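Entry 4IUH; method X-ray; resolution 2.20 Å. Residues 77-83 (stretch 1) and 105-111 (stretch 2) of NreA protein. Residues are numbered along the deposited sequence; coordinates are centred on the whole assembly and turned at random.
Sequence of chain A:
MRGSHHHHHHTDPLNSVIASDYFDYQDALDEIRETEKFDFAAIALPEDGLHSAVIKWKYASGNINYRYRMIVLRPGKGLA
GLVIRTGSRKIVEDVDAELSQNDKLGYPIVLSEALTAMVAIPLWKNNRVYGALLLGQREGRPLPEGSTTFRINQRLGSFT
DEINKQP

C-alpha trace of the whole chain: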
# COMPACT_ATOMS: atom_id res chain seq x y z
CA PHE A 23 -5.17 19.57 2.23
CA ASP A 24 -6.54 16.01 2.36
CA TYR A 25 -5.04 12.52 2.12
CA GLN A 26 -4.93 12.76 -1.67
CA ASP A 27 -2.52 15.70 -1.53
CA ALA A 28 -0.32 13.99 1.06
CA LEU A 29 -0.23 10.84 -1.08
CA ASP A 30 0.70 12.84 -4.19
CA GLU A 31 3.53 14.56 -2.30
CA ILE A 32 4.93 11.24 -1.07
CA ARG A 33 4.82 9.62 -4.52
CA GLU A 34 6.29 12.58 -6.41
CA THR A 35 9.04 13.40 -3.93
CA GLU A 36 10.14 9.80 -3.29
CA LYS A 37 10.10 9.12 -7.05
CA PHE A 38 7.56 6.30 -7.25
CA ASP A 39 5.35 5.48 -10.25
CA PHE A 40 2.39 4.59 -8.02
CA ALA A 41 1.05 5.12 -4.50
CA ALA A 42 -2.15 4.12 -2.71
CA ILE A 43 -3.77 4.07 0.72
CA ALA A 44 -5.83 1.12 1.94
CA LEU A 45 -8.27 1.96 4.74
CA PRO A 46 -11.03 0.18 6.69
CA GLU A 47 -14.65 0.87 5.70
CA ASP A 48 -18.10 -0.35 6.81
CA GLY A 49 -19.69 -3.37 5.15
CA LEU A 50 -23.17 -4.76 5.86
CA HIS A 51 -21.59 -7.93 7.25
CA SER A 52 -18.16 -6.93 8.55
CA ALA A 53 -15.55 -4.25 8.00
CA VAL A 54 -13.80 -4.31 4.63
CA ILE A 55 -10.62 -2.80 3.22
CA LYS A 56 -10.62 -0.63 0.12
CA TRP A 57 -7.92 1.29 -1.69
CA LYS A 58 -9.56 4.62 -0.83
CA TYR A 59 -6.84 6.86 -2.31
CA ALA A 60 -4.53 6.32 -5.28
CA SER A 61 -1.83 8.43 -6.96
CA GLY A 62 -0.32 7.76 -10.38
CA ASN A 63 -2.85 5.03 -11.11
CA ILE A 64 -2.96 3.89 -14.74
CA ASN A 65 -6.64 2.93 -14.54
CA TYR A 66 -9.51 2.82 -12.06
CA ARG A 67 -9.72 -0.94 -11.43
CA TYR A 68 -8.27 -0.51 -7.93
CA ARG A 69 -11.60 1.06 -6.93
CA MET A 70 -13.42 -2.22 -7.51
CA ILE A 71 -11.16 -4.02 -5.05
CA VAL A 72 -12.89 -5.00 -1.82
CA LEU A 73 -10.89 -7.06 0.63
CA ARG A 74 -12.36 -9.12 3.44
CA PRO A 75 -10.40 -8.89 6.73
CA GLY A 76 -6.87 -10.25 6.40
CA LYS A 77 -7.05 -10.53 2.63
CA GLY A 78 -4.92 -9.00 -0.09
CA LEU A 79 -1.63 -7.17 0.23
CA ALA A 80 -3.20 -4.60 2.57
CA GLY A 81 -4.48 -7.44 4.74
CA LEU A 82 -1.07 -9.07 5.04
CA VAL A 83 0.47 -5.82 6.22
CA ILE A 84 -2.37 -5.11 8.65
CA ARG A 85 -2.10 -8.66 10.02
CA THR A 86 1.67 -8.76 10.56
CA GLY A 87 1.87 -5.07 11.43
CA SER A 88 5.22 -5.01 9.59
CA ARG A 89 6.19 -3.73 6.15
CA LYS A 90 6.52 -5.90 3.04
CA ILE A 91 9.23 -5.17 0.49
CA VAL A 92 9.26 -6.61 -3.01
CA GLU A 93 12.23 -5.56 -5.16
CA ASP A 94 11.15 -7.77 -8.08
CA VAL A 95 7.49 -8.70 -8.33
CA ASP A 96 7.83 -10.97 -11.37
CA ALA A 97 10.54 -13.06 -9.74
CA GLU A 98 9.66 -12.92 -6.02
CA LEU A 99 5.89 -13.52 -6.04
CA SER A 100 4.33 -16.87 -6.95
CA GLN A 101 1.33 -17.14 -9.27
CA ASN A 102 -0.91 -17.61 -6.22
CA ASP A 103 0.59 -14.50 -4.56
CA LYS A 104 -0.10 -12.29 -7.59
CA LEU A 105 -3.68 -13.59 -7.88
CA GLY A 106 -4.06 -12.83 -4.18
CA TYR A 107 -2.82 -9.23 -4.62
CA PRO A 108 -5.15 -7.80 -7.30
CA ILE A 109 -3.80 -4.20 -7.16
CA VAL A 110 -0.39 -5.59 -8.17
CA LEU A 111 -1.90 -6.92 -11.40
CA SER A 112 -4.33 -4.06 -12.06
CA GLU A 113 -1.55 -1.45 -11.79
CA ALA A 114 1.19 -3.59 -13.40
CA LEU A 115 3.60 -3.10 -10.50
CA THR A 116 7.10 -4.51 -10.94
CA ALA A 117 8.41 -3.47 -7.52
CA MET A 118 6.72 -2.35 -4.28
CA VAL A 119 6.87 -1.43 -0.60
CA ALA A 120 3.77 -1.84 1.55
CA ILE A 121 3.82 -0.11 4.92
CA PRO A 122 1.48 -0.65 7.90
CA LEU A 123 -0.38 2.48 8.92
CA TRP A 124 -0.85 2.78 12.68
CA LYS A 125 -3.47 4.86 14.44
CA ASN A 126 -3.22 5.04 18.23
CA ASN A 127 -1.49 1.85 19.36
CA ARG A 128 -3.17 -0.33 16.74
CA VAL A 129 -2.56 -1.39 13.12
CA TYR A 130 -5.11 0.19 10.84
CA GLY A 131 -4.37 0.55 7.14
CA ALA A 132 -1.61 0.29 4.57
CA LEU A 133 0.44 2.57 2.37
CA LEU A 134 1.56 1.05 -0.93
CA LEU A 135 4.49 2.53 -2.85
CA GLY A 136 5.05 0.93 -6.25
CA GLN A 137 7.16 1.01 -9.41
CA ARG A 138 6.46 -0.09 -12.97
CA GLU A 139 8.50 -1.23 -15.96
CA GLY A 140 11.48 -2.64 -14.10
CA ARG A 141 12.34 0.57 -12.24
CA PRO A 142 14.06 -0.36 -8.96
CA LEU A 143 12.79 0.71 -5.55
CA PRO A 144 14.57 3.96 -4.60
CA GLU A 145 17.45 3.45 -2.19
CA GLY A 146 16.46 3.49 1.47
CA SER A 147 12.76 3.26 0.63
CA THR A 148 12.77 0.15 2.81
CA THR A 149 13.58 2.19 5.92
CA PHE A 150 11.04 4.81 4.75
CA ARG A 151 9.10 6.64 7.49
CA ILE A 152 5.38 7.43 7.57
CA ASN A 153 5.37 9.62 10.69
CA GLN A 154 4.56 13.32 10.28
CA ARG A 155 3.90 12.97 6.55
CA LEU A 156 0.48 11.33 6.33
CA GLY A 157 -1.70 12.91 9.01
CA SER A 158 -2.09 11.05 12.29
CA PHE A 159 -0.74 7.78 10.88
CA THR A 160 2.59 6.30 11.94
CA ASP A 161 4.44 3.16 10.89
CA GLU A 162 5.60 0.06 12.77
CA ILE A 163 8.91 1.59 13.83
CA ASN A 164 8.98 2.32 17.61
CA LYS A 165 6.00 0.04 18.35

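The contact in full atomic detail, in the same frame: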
# COMPACT_ATOMS: atom_id res chain seq x y z
N LYS A 77 -7.26 -10.16 4.02
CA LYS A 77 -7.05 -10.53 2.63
C LYS A 77 -6.31 -9.47 1.82
O LYS A 77 -6.33 -8.28 2.14
CB LYS A 77 -8.39 -10.88 1.97
CG LYS A 77 -9.11 -12.06 2.63
CD LYS A 77 -8.30 -13.35 2.47
CE LYS A 77 -8.98 -14.55 3.15
NZ LYS A 77 -10.43 -14.73 2.78
N GLY A 78 -5.64 -9.91 0.77
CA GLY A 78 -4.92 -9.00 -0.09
C GLY A 78 -3.60 -8.55 0.51
O GLY A 78 -3.22 -8.96 1.61
N LEU A 79 -2.91 -7.69 -0.22
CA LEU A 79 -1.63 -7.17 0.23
C LEU A 79 -1.83 -6.28 1.46
O LEU A 79 -1.05 -6.35 2.41
CB LEU A 79 -0.98 -6.38 -0.90
CG LEU A 79 0.47 -5.95 -0.66
CD1 LEU A 79 1.36 -7.17 -0.41
CD2 LEU A 79 0.96 -5.15 -1.86
N ALA A 80 -2.86 -5.45 1.43
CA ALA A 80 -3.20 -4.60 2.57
C ALA A 80 -3.45 -5.44 3.82
O ALA A 80 -3.04 -5.07 4.91
CB ALA A 80 -4.42 -3.75 2.26
N GLY A 81 -4.13 -6.57 3.64
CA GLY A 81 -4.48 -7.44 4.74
C GLY A 81 -3.26 -8.09 5.38
O GLY A 81 -3.20 -8.25 6.59
N LEU A 82 -2.29 -8.45 4.55
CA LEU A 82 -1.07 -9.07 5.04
C LEU A 82 -0.34 -8.10 5.97
O LEU A 82 0.10 -8.46 7.06
CB LEU A 82 -0.16 -9.44 3.87
CG LEU A 82 1.22 -9.94 4.28
CD1 LEU A 82 1.11 -11.22 5.09
CD2 LEU A 82 2.09 -10.15 3.06
N VAL A 83 -0.25 -6.86 5.52
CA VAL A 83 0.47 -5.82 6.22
C VAL A 83 -0.24 -5.47 7.53
O VAL A 83 0.39 -5.34 8.57
CB VAL A 83 0.66 -4.59 5.29
CG1 VAL A 83 0.47 -3.31 6.03
CG2 VAL A 83 2.02 -4.64 4.61
N LEU A 105 -2.22 -13.46 -7.84
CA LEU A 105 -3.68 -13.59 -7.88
C LEU A 105 -4.30 -13.11 -6.57
O LEU A 105 -5.41 -12.59 -6.56
CB LEU A 105 -4.10 -15.04 -8.15
CG LEU A 105 -3.82 -15.57 -9.56
CD1 LEU A 105 -4.18 -17.05 -9.67
CD2 LEU A 105 -4.57 -14.75 -10.60
N GLY A 106 -3.57 -13.27 -5.47
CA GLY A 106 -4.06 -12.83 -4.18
C GLY A 106 -3.84 -11.35 -3.91
O GLY A 106 -4.39 -10.82 -2.95
N TYR A 107 -3.06 -10.68 -4.76
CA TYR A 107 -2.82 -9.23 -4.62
C TYR A 107 -3.28 -8.49 -5.87
O TYR A 107 -2.44 -8.03 -6.65
CB TYR A 107 -1.33 -8.94 -4.42
CG TYR A 107 -0.66 -9.61 -3.24
CD1 TYR A 107 -1.37 -9.96 -2.10
CD2 TYR A 107 0.70 -9.89 -3.27
CE1 TYR A 107 -0.74 -10.58 -1.03
CE2 TYR A 107 1.34 -10.50 -2.21
CZ TYR A 107 0.62 -10.84 -1.09
OH TYR A 107 1.26 -11.45 -0.04
N PRO A 108 -4.60 -8.35 -6.06
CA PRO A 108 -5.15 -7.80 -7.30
C PRO A 108 -4.66 -6.39 -7.71
O PRO A 108 -4.64 -6.10 -8.91
CB PRO A 108 -6.66 -7.80 -7.05
CG PRO A 108 -6.80 -7.83 -5.56
CD PRO A 108 -5.65 -8.66 -5.08
N ILE A 109 -4.27 -5.54 -6.76
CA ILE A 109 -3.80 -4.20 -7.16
C ILE A 109 -2.45 -4.30 -7.87
O ILE A 109 -2.13 -3.46 -8.72
CB ILE A 109 -3.73 -3.20 -5.98
CG1 ILE A 109 -3.73 -1.76 -6.50
CG2 ILE A 109 -2.53 -3.49 -5.09
CD1 ILE A 109 -3.91 -0.72 -5.42
N VAL A 110 -1.69 -5.34 -7.54
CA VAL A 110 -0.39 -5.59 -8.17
C VAL A 110 -0.56 -5.86 -9.66
O VAL A 110 0.23 -5.39 -10.48
CB VAL A 110 0.34 -6.77 -7.49
CG1 VAL A 110 1.54 -7.20 -8.30
CG2 VAL A 110 0.76 -6.39 -6.08
N LEU A 111 -1.61 -6.60 -10.00
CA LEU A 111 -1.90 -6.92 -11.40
C LEU A 111 -2.60 -5.77 -12.12
O LEU A 111 -2.27 -5.45 -13.26
CB LEU A 111 -2.74 -8.20 -11.48
CG LEU A 111 -2.04 -9.48 -11.01
CD1 LEU A 111 -2.98 -10.68 -11.07
CD2 LEU A 111 -0.78 -9.74 -11.82
O HOH W 1 -5.25 -12.12 -0.43

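The two stretches meet where one helix is getting under way and another has just broken off. Residues 79-83 are helical and lead on into the chain, with L82 N bonded to G78 O at 3.1 Å and V83 N to L79 O at 3.3 Å; a weak bond from G81 N to K77 O (3.2 Å) reaches back to the residue before. In the second stretch a helix arriving from earlier in the chain gives way to a non-helical Y107 (phi/psi -120/74), after which helix resumes and V110 N bonds to Y107 O at 2.9 Å. In CA terms the nearest pair is G78 and Y107, 5.0 Å apart.

No direct hydrogen bond joins the stretches. Their polar link is instead a CA-H...O contact, G78 CA to G106 O at 3.4 Å, with an angle of 174° at the hydrogen, which aims the CA-H almost straight at the carbonyl oxygen. Water 1 reinforces the same pairing: it accepts from G78 N at 2.5 Å, a short distance, and donates to G106 O at 3.0 Å. One carbonyl thus serves both the CA-H and the water. G78 has a phi of 78°, which by itself favours glycine. At G81 an ideal CB would lie 2.3 Å from K77 O, a clash inside its own stretch that does not involve the partner.

Among the side chains, Y107 is the centrepiece. Its CA-to-CB bond points sideways, yet with chi1 in m the ring end comes nearer to the first stretch. L79, with chi1 t and chi2 p, places CD1 over one ring face, 3.8 Å from the centroid and only 12° off the normal, a well-centred CH-pi contact. The ring also packs against backbone, Y107 CD1 lying 3.3 Å from L79 N and 3.7 Å from G78 C.

One helical turn beyond G78, L82 points toward the second stretch and meets the far end of the tyrosine, L82 CD2 lying 3.5 Å from Y107 OH. On L79 the other methyl is turned to a different neighbour: L79 CD2 sits 4.4 Å from V110 CG2, a looser apolar contact.

The rule to draw is economical. Some 244 Å² are buried, counting both sides, with a glycine bringing backbone to a carbonyl, a water bridging the same pair, and one aromatic ring with a leucine methyl over one face and a second leucine, L82, against its hydroxyl end.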